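PDB 3IF2: aminotransferase from Psychrobacter arcticus 273-4, which probably uses pyridoxal 5'-phosphate to move amino groups between amino acids and keto acids, perhaps acting as a valine-pyruvate transaminase. Local coordinates for residues L242-A247 against T268-S273; E107-T112 against T284-A289; A43-V48 against P335-Q340. All coordinates share one frame; numbering follows the deposited sequence.

Contact 1: residues L242-A247 against T268-S273. With PLP (pyridoxal-5'-phosphate), chain C.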
loop_
_atom_site.group_PDB
_atom_site.type_symbol
_atom_site.label_atom_id
_atom_site.label_comp_id
_atom_site.label_asym_id
_atom_site.label_seq_id
_atom_site.Cartn_x
_atom_site.Cartn_y
_atom_site.Cartn_z
ATOM N N LEU A 242 1.913 -5.921 22.955
ATOM C CA LEU A 242 0.523 -5.484 23.016
ATOM C C LEU A 242 0.343 -4.439 21.903
ATOM O O LEU A 242 0.891 -3.332 21.981
ATOM C CB LEU A 242 0.230 -4.887 24.383
ATOM C CG LEU A 242 -1.124 -4.261 24.659
ATOM C CD1 LEU A 242 -2.251 -5.227 24.320
ATOM C CD2 LEU A 242 -1.158 -3.825 26.138
ATOM N N ILE A 243 -0.388 -4.820 20.857
ATOM C CA ILE A 243 -0.671 -3.969 19.719
ATOM C C ILE A 243 -1.961 -3.253 20.073
ATOM O O ILE A 243 -2.909 -3.906 20.497
ATOM C CB ILE A 243 -0.870 -4.785 18.414
ATOM C CG1 ILE A 243 0.319 -5.743 18.164
ATOM C CG2 ILE A 243 -1.037 -3.848 17.231
ATOM C CD1 ILE A 243 0.154 -6.616 16.974
ATOM N N ILE A 244 -2.004 -1.927 19.904
ATOM C CA ILE A 244 -3.210 -1.116 20.218
ATOM C C ILE A 244 -3.570 -0.228 19.020
ATOM O O ILE A 244 -2.786 0.635 18.625
ATOM C CB ILE A 244 -3.020 -0.216 21.456
ATOM C CG1 ILE A 244 -2.502 -1.035 22.645
ATOM C CG2 ILE A 244 -4.353 0.538 21.782
ATOM C CD1 ILE A 244 -2.311 -0.201 23.890
ATOM N N ASP A 245 -4.778 -0.439 18.487
ATOM C CA ASP A 245 -5.309 0.276 17.326
ATOM C C ASP A 245 -6.069 1.517 17.800
ATOM O O ASP A 245 -7.178 1.373 18.332
ATOM C CB ASP A 245 -6.200 -0.717 16.554
ATOM C CG ASP A 245 -6.920 -0.127 15.348
ATOM O OD1 ASP A 245 -6.759 1.061 14.976
ATOM O OD2 ASP A 245 -7.635 -0.940 14.713
ATOM N N ASN A 246 -5.464 2.714 17.636
ATOM C CA ASN A 246 -6.127 4.005 17.971
ATOM C C ASN A 246 -6.721 4.707 16.776
ATOM O O ASN A 246 -6.728 5.929 16.730
ATOM C CB ASN A 246 -5.197 4.999 18.652
ATOM C CG ASN A 246 -4.713 4.515 19.928
ATOM O OD1 ASN A 246 -3.979 3.527 19.963
ATOM N ND2 ASN A 246 -5.087 5.203 21.021
ATOM N N ALA A 247 -7.282 3.976 15.825
ATOM C CA ALA A 247 -7.896 4.629 14.660
ATOM C C ALA A 247 -8.826 5.803 15.065
ATOM O O ALA A 247 -8.745 6.870 14.465
ATOM C CB ALA A 247 -8.634 3.619 13.811
ATOM N N THR A 268 4.965 -2.129 23.585
ATOM C CA THR A 268 3.683 -1.674 23.053
ATOM C C THR A 268 3.870 -1.234 21.593
ATOM O O THR A 268 4.880 -0.596 21.256
ATOM C CB THR A 268 3.117 -0.503 23.897
ATOM O OG1 THR A 268 3.154 -0.841 25.292
ATOM C CG2 THR A 268 1.683 -0.165 23.490
ATOM N N ILE A 269 2.916 -1.602 20.738
ATOM C CA ILE A 269 2.893 -1.193 19.320
ATOM C C ILE A 269 1.593 -0.380 19.185
ATOM O O ILE A 269 0.513 -0.951 19.202
ATOM C CB ILE A 269 2.945 -2.414 18.359
ATOM C CG1 ILE A 269 4.215 -3.264 18.621
ATOM C CG2 ILE A 269 2.921 -1.977 16.877
ATOM C CD1 ILE A 269 4.263 -4.614 17.879
ATOM N N LEU A 270 1.709 0.955 19.152
ATOM C CA LEU A 270 0.556 1.875 19.023
ATOM C C LEU A 270 0.355 2.239 17.569
ATOM O O LEU A 270 1.270 2.775 16.942
ATOM C CB LEU A 270 0.762 3.176 19.814
ATOM C CG LEU A 270 0.581 3.260 21.315
ATOM C CD1 LEU A 270 0.866 4.681 21.743
ATOM C CD2 LEU A 270 -0.838 2.876 21.689
ATOM N N CYS A 271 -0.831 1.956 17.042
ATOM C CA CYS A 271 -1.182 2.275 15.659
ATOM C C CYS A 271 -2.148 3.453 15.656
ATOM O O CYS A 271 -3.138 3.454 16.411
ATOM C CB CYS A 271 -1.839 1.087 14.981
ATOM S SG CYS A 271 -0.802 -0.393 14.909
ATOM N N PHE A 272 -1.819 4.477 14.859
ATOM C CA PHE A 272 -2.678 5.645 14.648
ATOM C C PHE A 272 -2.974 5.726 13.161
ATOM O O PHE A 272 -2.393 4.995 12.349
ATOM C CB PHE A 272 -2.023 6.946 15.098
ATOM C CG PHE A 272 -1.459 6.905 16.482
ATOM C CD1 PHE A 272 -0.183 6.385 16.702
ATOM C CD2 PHE A 272 -2.189 7.408 17.570
ATOM C CE1 PHE A 272 0.357 6.349 17.979
ATOM C CE2 PHE A 272 -1.656 7.384 18.857
ATOM C CZ PHE A 272 -0.375 6.857 19.064
ATOM N N SER A 273 -3.891 6.614 12.814
ATOM C CA SER A 273 -4.292 6.827 11.429
ATOM C C SER A 273 -4.767 8.261 11.227
ATOM O O SER A 273 -5.223 8.900 12.184
ATOM C CB SER A 273 -5.428 5.876 11.089
ATOM O OG SER A 273 -5.795 5.951 9.737
HETATM N N1 PLP C . -8.957 0.450 12.967
HETATM C C2 PLP C . -10.321 0.502 13.164
HETATM C C2A PLP C . -10.835 0.213 14.538
HETATM C C3 PLP C . -11.174 0.837 12.087
HETATM O O3 PLP C . -12.533 0.905 12.239
HETATM C C4 PLP C . -10.626 1.090 10.807
HETATM C C4A PLP C . -11.599 1.171 9.637
HETATM O O4A PLP C . -11.541 2.086 8.806
HETATM C C5 PLP C . -9.204 1.023 10.632
HETATM C C6 PLP C . -8.401 0.699 11.742
HETATM C C5A PLP C . -8.504 1.238 9.275
HETATM O O4P PLP C . -8.200 2.589 8.997
HETATM P P PLP C . -7.203 2.980 7.802
HETATM O O1P PLP C . -6.551 1.897 6.976
HETATM O O2P PLP C . -6.146 3.728 8.540
HETATM O O3P PLP C . -8.004 3.835 6.901
HETATM O O HOH W 1 -5.466 7.871 15.242
HETATM O O HOH W 2 -7.723 8.087 12.381
#
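Ile-244 and Leu-270 stand side by side on neighbouring parallel strands of the large mixed sheet of a fold-type I PLP enzyme, the sheet that holds the cofactor beyond the C-terminal ends of these two strands. Both side chains point the same way, and the CD2 methyl of Leu-270 comes to 3.8 Å from CB of Ile-244. In Ile-244, CG1 lies anti to the carbonyl carbon (chi1 -51°), which sends CD1 over to the CG2 methyl of Thr-268, 4.0 Å away. Leu-270 CD2 is touched as well by OD1 of Asn-246, whose CB lies 4.0 Å from CD2 of Phe-272. Met-228 of helix 225-237 covers Ile-244 on this face. On the opposite face Ile-243 and Ile-269 run alongside each other, CG1 of the first 4.1 Å from CD1 of the second, while Ile-243 CG2 turns to Cys-271 SG; Leu-122 of helix 115-125 packs on Ile-269 and Cys-271.

Four backbone hydrogen bonds join the strands, from Ile-269 N to Leu-242 O through to Asn-246 N to Cys-271 O; the one from Cys-271 N to Ile-244 O is almost straight at 178°. Past them the chemistry turns polar. Asp-245 meets the pyridine nitrogen, its OD2 2.6 Å from PLP N1 and OD1 adding a weak second bond, the aspartate partner characteristic of this fold. Two further bonds fix the carboxylate: Ala-247 N gives to OD1, closing an Asx turn, and Tyr-158 OH pairs with OD2. The turn sets Ala-247 CB over the face of the ring, 3.3 Å from PLP N1. At the phosphate, Ser-273 OG donates to PLP O2P at 2.5 Å while bonded to Ser-275 N.

Contact 2: residues E107-T112 against T284-A289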
loop_
_atom_site.group_PDB
_atom_site.type_symbol
_atom_site.label_atom_id
_atom_site.label_comp_id
_atom_site.label_asym_id
_atom_site.label_seq_id
_atom_site.Cartn_x
_atom_site.Cartn_y
_atom_site.Cartn_z
ATOM N N GLU A 107 13.659 6.529 15.252
ATOM C CA GLU A 107 13.718 5.058 15.154
ATOM C C GLU A 107 12.432 4.331 15.593
ATOM O O GLU A 107 12.221 3.193 15.176
ATOM C CB GLU A 107 14.910 4.503 15.938
ATOM C CG GLU A 107 16.275 4.880 15.377
ATOM C CD GLU A 107 17.430 4.392 16.270
ATOM O OE1 GLU A 107 17.476 3.200 16.660
ATOM O OE2 GLU A 107 18.315 5.212 16.587
ATOM N N ASN A 108 11.593 5.004 16.398
ATOM C CA ASN A 108 10.333 4.480 16.945
ATOM C C ASN A 108 9.064 4.740 16.140
ATOM O O ASN A 108 7.995 4.381 16.578
ATOM C CB ASN A 108 10.104 5.064 18.348
ATOM C CG ASN A 108 11.193 4.693 19.328
ATOM O OD1 ASN A 108 11.929 5.554 19.820
ATOM N ND2 ASN A 108 11.295 3.399 19.625
ATOM N N ILE A 109 9.158 5.342 14.967
ATOM C CA ILE A 109 7.973 5.668 14.185
ATOM C C ILE A 109 8.176 5.334 12.716
ATOM O O ILE A 109 9.215 5.684 12.131
ATOM C CB ILE A 109 7.590 7.159 14.287
ATOM C CG1 ILE A 109 7.482 7.602 15.752
ATOM C CG2 ILE A 109 6.265 7.424 13.516
ATOM C CD1 ILE A 109 6.941 9.010 15.944
ATOM N N ALA A 110 7.186 4.637 12.158
ATOM C CA ALA A 110 7.129 4.299 10.746
ATOM C C ALA A 110 5.734 4.653 10.242
ATOM O O ALA A 110 4.794 4.764 11.034
ATOM C CB ALA A 110 7.407 2.827 10.530
ATOM N N LEU A 111 5.632 4.853 8.933
ATOM C CA LEU A 111 4.386 5.144 8.242
ATOM C C LEU A 111 4.044 3.951 7.334
ATOM O O LEU A 111 4.961 3.270 6.809
ATOM C CB LEU A 111 4.509 6.429 7.405
ATOM C CG LEU A 111 4.905 7.730 8.110
ATOM C CD1 LEU A 111 4.978 8.905 7.114
ATOM C CD2 LEU A 111 3.940 8.041 9.194
ATOM N N THR A 112 2.733 3.709 7.174
ATOM C CA THR A 112 2.178 2.656 6.313
ATOM C C THR A 112 1.062 3.261 5.441
ATOM O O THR A 112 0.646 4.400 5.680
ATOM C CB THR A 112 1.634 1.469 7.172
ATOM O OG1 THR A 112 0.562 1.912 8.027
ATOM C CG2 THR A 112 2.736 0.874 8.038
ATOM N N THR A 284 -2.892 7.013 5.223
ATOM C CA THR A 284 -1.721 7.200 6.118
ATOM C C THR A 284 -1.945 6.550 7.476
ATOM O O THR A 284 -2.823 6.988 8.236
ATOM C CB THR A 284 -1.403 8.683 6.358
ATOM O OG1 THR A 284 -1.383 9.357 5.101
ATOM C CG2 THR A 284 -0.053 8.837 7.081
ATOM N N GLY A 285 -1.165 5.500 7.750
ATOM C CA GLY A 285 -1.134 4.820 9.045
ATOM C C GLY A 285 0.165 5.216 9.743
ATOM O O GLY A 285 1.165 5.451 9.071
ATOM N N ILE A 286 0.143 5.289 11.072
ATOM C CA ILE A 286 1.305 5.661 11.875
ATOM C C ILE A 286 1.537 4.555 12.903
ATOM O O ILE A 286 0.592 4.184 13.587
ATOM C CB ILE A 286 1.059 6.986 12.653
ATOM C CG1 ILE A 286 0.586 8.131 11.725
ATOM C CG2 ILE A 286 2.313 7.390 13.461
ATOM C CD1 ILE A 286 0.050 9.404 12.476
ATOM N N ILE A 287 2.776 4.053 13.027
ATOM C CA ILE A 287 3.135 3.028 14.014
ATOM C C ILE A 287 4.204 3.593 14.958
ATOM O O ILE A 287 5.229 4.061 14.488
ATOM C CB ILE A 287 3.697 1.702 13.360
ATOM C CG1 ILE A 287 2.653 1.009 12.478
ATOM C CG2 ILE A 287 4.105 0.709 14.432
ATOM C CD1 ILE A 287 3.178 -0.237 11.697
ATOM N N VAL A 288 3.937 3.562 16.270
ATOM C CA VAL A 288 4.901 3.915 17.318
ATOM C C VAL A 288 5.284 2.585 18.011
ATOM O O VAL A 288 4.404 1.894 18.560
ATOM C CB VAL A 288 4.333 4.924 18.310
ATOM C CG1 VAL A 288 5.328 5.161 19.475
ATOM C CG2 VAL A 288 3.987 6.237 17.569
ATOM N N ALA A 289 6.581 2.227 17.969
ATOM C CA ALA A 289 7.054 0.936 18.506
ATOM C C ALA A 289 8.533 0.903 18.786
ATOM O O ALA A 289 9.234 1.879 18.549
ATOM C CB ALA A 289 6.708 -0.168 17.513
#
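Ile-109 packs its two branches against two residues of the opposing strand: CG2 lies 4.0 Å from CG2 of Ile-286, and CG1 rests against CG2 of Val-288. All three side chains point the same way, and Leu-111 extends the patch by bringing CD2 to 4.2 Å from Ile-286 CG1. Helix 86-100 roofs this face, with Leu-92 on both Ile-109 and Ile-286. On the other face Thr-112 and Ile-287 cross at about a right angle, Thr-112 CG2 meeting Ile-287 CD1 at 3.8 Å under Val-297 of helix 291-305.

Strand 285-288 runs antiparallel to both its neighbours, 109-112 and 268-273, the reversed strand familiar from the large domain of fold-type I PLP enzymes. Ala-110 with Ile-287 and Thr-112 with Gly-285 are its hydrogen-bonded pairs here, each closed by two backbone bonds. Thr-112 OG1 takes the crowded position between backbone N and carbonyl carbon (chi1 62°) and lies 3.5 Å from CA of Gly-285, where a beta carbon would collide with it. The hydroxyl itself bonds to Gly-114 O.

At the far end the pairing passes to a side chain. Ala-289 N gives to Asn-108 O, and Asn-108 ND2 returns a bond of 2.8 Å to Ala-289 O, with that oxygen close to the amide plane and the N-H angle at 165°. Thr-105 N bonds to Asn-108 OD1, and with ND2 as donor and OD1 as acceptor the way round of the amide is set. A leucine in place of Asn-108 would probably leave Ala-289 O without its amide donor and Thr-105 N without that amide acceptor.

Contact 3: residues A43-V48 against P335-Q340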
loop_
_atom_site.group_PDB
_atom_site.type_symbol
_atom_site.label_atom_id
_atom_site.label_comp_id
_atom_site.label_asym_id
_atom_site.label_seq_id
_atom_site.Cartn_x
_atom_site.Cartn_y
_atom_site.Cartn_z
ATOM N N ALA A 43 -17.470 11.300 8.737
ATOM C CA ALA A 43 -18.411 12.378 8.329
ATOM C C ALA A 43 -17.738 13.533 7.588
ATOM O O ALA A 43 -16.530 13.673 7.668
ATOM C CB ALA A 43 -19.109 12.939 9.566
ATOM N N LYS A 44 -18.535 14.351 6.889
ATOM C CA LYS A 44 -18.056 15.577 6.214
ATOM C C LYS A 44 -18.250 16.743 7.190
ATOM O O LYS A 44 -19.337 17.315 7.256
ATOM C CB LYS A 44 -18.817 15.847 4.892
ATOM N N ILE A 45 -17.212 17.074 7.969
ATOM C CA ILE A 45 -17.290 18.170 8.973
ATOM C C ILE A 45 -16.717 19.464 8.365
ATOM O O ILE A 45 -15.516 19.589 8.158
ATOM C CB ILE A 45 -16.581 17.782 10.282
ATOM C CG1 ILE A 45 -17.064 16.380 10.774
ATOM C CG2 ILE A 45 -16.844 18.842 11.316
ATOM C CD1 ILE A 45 -16.376 15.877 12.047
ATOM N N ASP A 46 -17.582 20.417 8.054
ATOM C CA ASP A 46 -17.163 21.672 7.364
ATOM C C ASP A 46 -15.945 22.362 7.963
ATOM O O ASP A 46 -15.058 22.782 7.211
ATOM C CB ASP A 46 -18.334 22.686 7.270
ATOM C CG ASP A 46 -19.491 22.209 6.362
ATOM O OD1 ASP A 46 -19.279 21.310 5.520
ATOM O OD2 ASP A 46 -20.618 22.742 6.484
ATOM N N ALA A 47 -15.889 22.450 9.296
ATOM C CA ALA A 47 -14.778 23.127 9.974
ATOM C C ALA A 47 -13.449 22.418 9.715
ATOM O O ALA A 47 -12.436 23.085 9.598
ATOM C CB ALA A 47 -15.026 23.279 11.459
ATOM N N VAL A 48 -13.485 21.083 9.592
ATOM C CA VAL A 48 -12.309 20.263 9.323
ATOM C C VAL A 48 -11.795 20.474 7.897
ATOM O O VAL A 48 -10.599 20.627 7.678
ATOM C CB VAL A 48 -12.590 18.729 9.547
ATOM C CG1 VAL A 48 -11.363 17.900 9.190
ATOM C CG2 VAL A 48 -13.019 18.444 10.993
ATOM N N PRO A 335 -16.852 16.558 19.356
ATOM C CA PRO A 335 -18.229 16.994 19.588
ATOM C C PRO A 335 -19.217 16.630 18.466
ATOM O O PRO A 335 -20.368 16.294 18.767
ATOM C CB PRO A 335 -18.087 18.524 19.740
ATOM C CG PRO A 335 -16.656 18.716 20.190
ATOM C CD PRO A 335 -15.951 17.725 19.319
ATOM N N PHE A 336 -18.790 16.700 17.202
ATOM C CA PHE A 336 -19.655 16.330 16.078
ATOM C C PHE A 336 -20.248 14.941 16.307
ATOM O O PHE A 336 -21.476 14.798 16.294
ATOM C CB PHE A 336 -18.912 16.355 14.736
ATOM C CG PHE A 336 -19.765 15.941 13.587
ATOM C CD1 PHE A 336 -20.525 16.870 12.903
ATOM C CD2 PHE A 336 -19.854 14.597 13.214
ATOM C CE1 PHE A 336 -21.372 16.485 11.848
ATOM C CE2 PHE A 336 -20.697 14.206 12.165
ATOM C CZ PHE A 336 -21.464 15.164 11.487
ATOM N N TYR A 337 -19.378 13.945 16.539
ATOM C CA TYR A 337 -19.833 12.560 16.760
ATOM C C TYR A 337 -20.659 12.333 18.042
ATOM O O TYR A 337 -21.565 11.490 18.033
ATOM C CB TYR A 337 -18.692 11.529 16.623
ATOM C CG TYR A 337 -18.110 11.476 15.219
ATOM C CD1 TYR A 337 -18.870 11.000 14.155
ATOM C CD2 TYR A 337 -16.798 11.885 14.958
ATOM C CE1 TYR A 337 -18.357 10.954 12.860
ATOM C CE2 TYR A 337 -16.264 11.849 13.657
ATOM C CZ TYR A 337 -17.051 11.382 12.618
ATOM O OH TYR A 337 -16.551 11.329 11.349
ATOM N N GLN A 338 -20.385 13.063 19.119
ATOM C CA GLN A 338 -21.204 12.914 20.332
ATOM C C GLN A 338 -22.662 13.328 20.091
ATOM O O GLN A 338 -23.589 12.608 20.498
ATOM C CB GLN A 338 -20.638 13.655 21.536
ATOM C CG GLN A 338 -21.586 13.526 22.759
ATOM C CD GLN A 338 -20.911 13.718 24.078
ATOM O OE1 GLN A 338 -19.879 14.389 24.183
ATOM N NE2 GLN A 338 -21.493 13.116 25.112
ATOM N N LYS A 339 -22.851 14.484 19.465
ATOM C CA LYS A 339 -24.188 14.963 19.104
ATOM C C LYS A 339 -24.917 14.008 18.127
ATOM O O LYS A 339 -26.115 13.782 18.260
ATOM C CB LYS A 339 -24.115 16.398 18.565
ATOM C CG LYS A 339 -23.761 17.414 19.669
ATOM C CD LYS A 339 -23.808 18.887 19.218
ATOM C CE LYS A 339 -22.493 19.391 18.611
ATOM N NZ LYS A 339 -22.551 20.868 18.376
ATOM N N GLN A 340 -24.191 13.438 17.168
ATOM C CA GLN A 340 -24.766 12.443 16.237
ATOM C C GLN A 340 -25.222 11.153 16.966
ATOM O O GLN A 340 -26.309 10.631 16.693
ATOM C CB GLN A 340 -23.762 12.090 15.147
ATOM C CG GLN A 340 -23.406 13.224 14.192
ATOM C CD GLN A 340 -24.395 13.420 13.067
ATOM O OE1 GLN A 340 -25.058 14.445 13.000
ATOM N NE2 GLN A 340 -24.500 12.444 12.178
#
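The loop that leads into helix 46-60 leans, through Ala-43 and Ile-45, on two successive aromatic residues of the long helix 324-351, Phe-336 and Tyr-337. Ile-45 sits at the N-cap position of the shorter helix and lays its side chain across Phe-336. Its CG1 stands over one face of the ring in a CH-pi contact, 4.0 Å from the ring centroid and 15° off the normal, while CD1 reaches past it to 3.7 Å from Phe-336 CG. Phe-336 offers that face because its CG is anti to the backbone N (chi1 178°), directing the ring out from the helix toward the loop.

Ala-43 approaches the far end of the same ring, its CB 3.3 Å from Phe-336 CE2, a close fit. That methyl also touches Tyr-337, 3.9 Å from CE1, so it bridges the two aromatic groups. They meet each other too: Phe-336 CD2 lies over one face of the Tyr-337 ring, toward its rim. Tyr-337 then reaches along to the backbone, where Ala-43 N donates to its OH at 2.8 Å with an N-H angle of 158°. The donor lies near the plane of the phenol ring, at its edge.

Pro-42, Ile-255, Tyr-257 and Ile-366 also touch Tyr-337, which is buried, and its side chain is about 6 Å from that of Lys-276 in the cofactor pocket. The other three touching residues remain partly exposed. A single polar bond is therefore set within an apolar patch: the phenol oxygen satisfies a backbone N-H, and its ring, packed from several sides, is likely to have little freedom to turn.

Overall arrangement
Contacts 1 and 2 are buried parts of one sheet, their centres 10 Å apart, and adjoin directly because strands 268-273 and 285-288 are neighbours: Phe-272 N lies 2.7 Å from Ile-286 O, probably a hydrogen bond. Pairing is parallel in contact 1, antiparallel in contact 2. Both rely on backbone bonds with apolar faces, but contact 1 ends in a carboxylate and a hydroxyl bonded to PLP, whereas contact 2 ends in an asparagine amide. Contact 3 belongs to neither strand pair: it is partly exposed, with its nearest atoms about 9 Å from contact 1 and 14 Å from contact 2, and joins a helix to a loop by aromatic packing and one hydrogen bond.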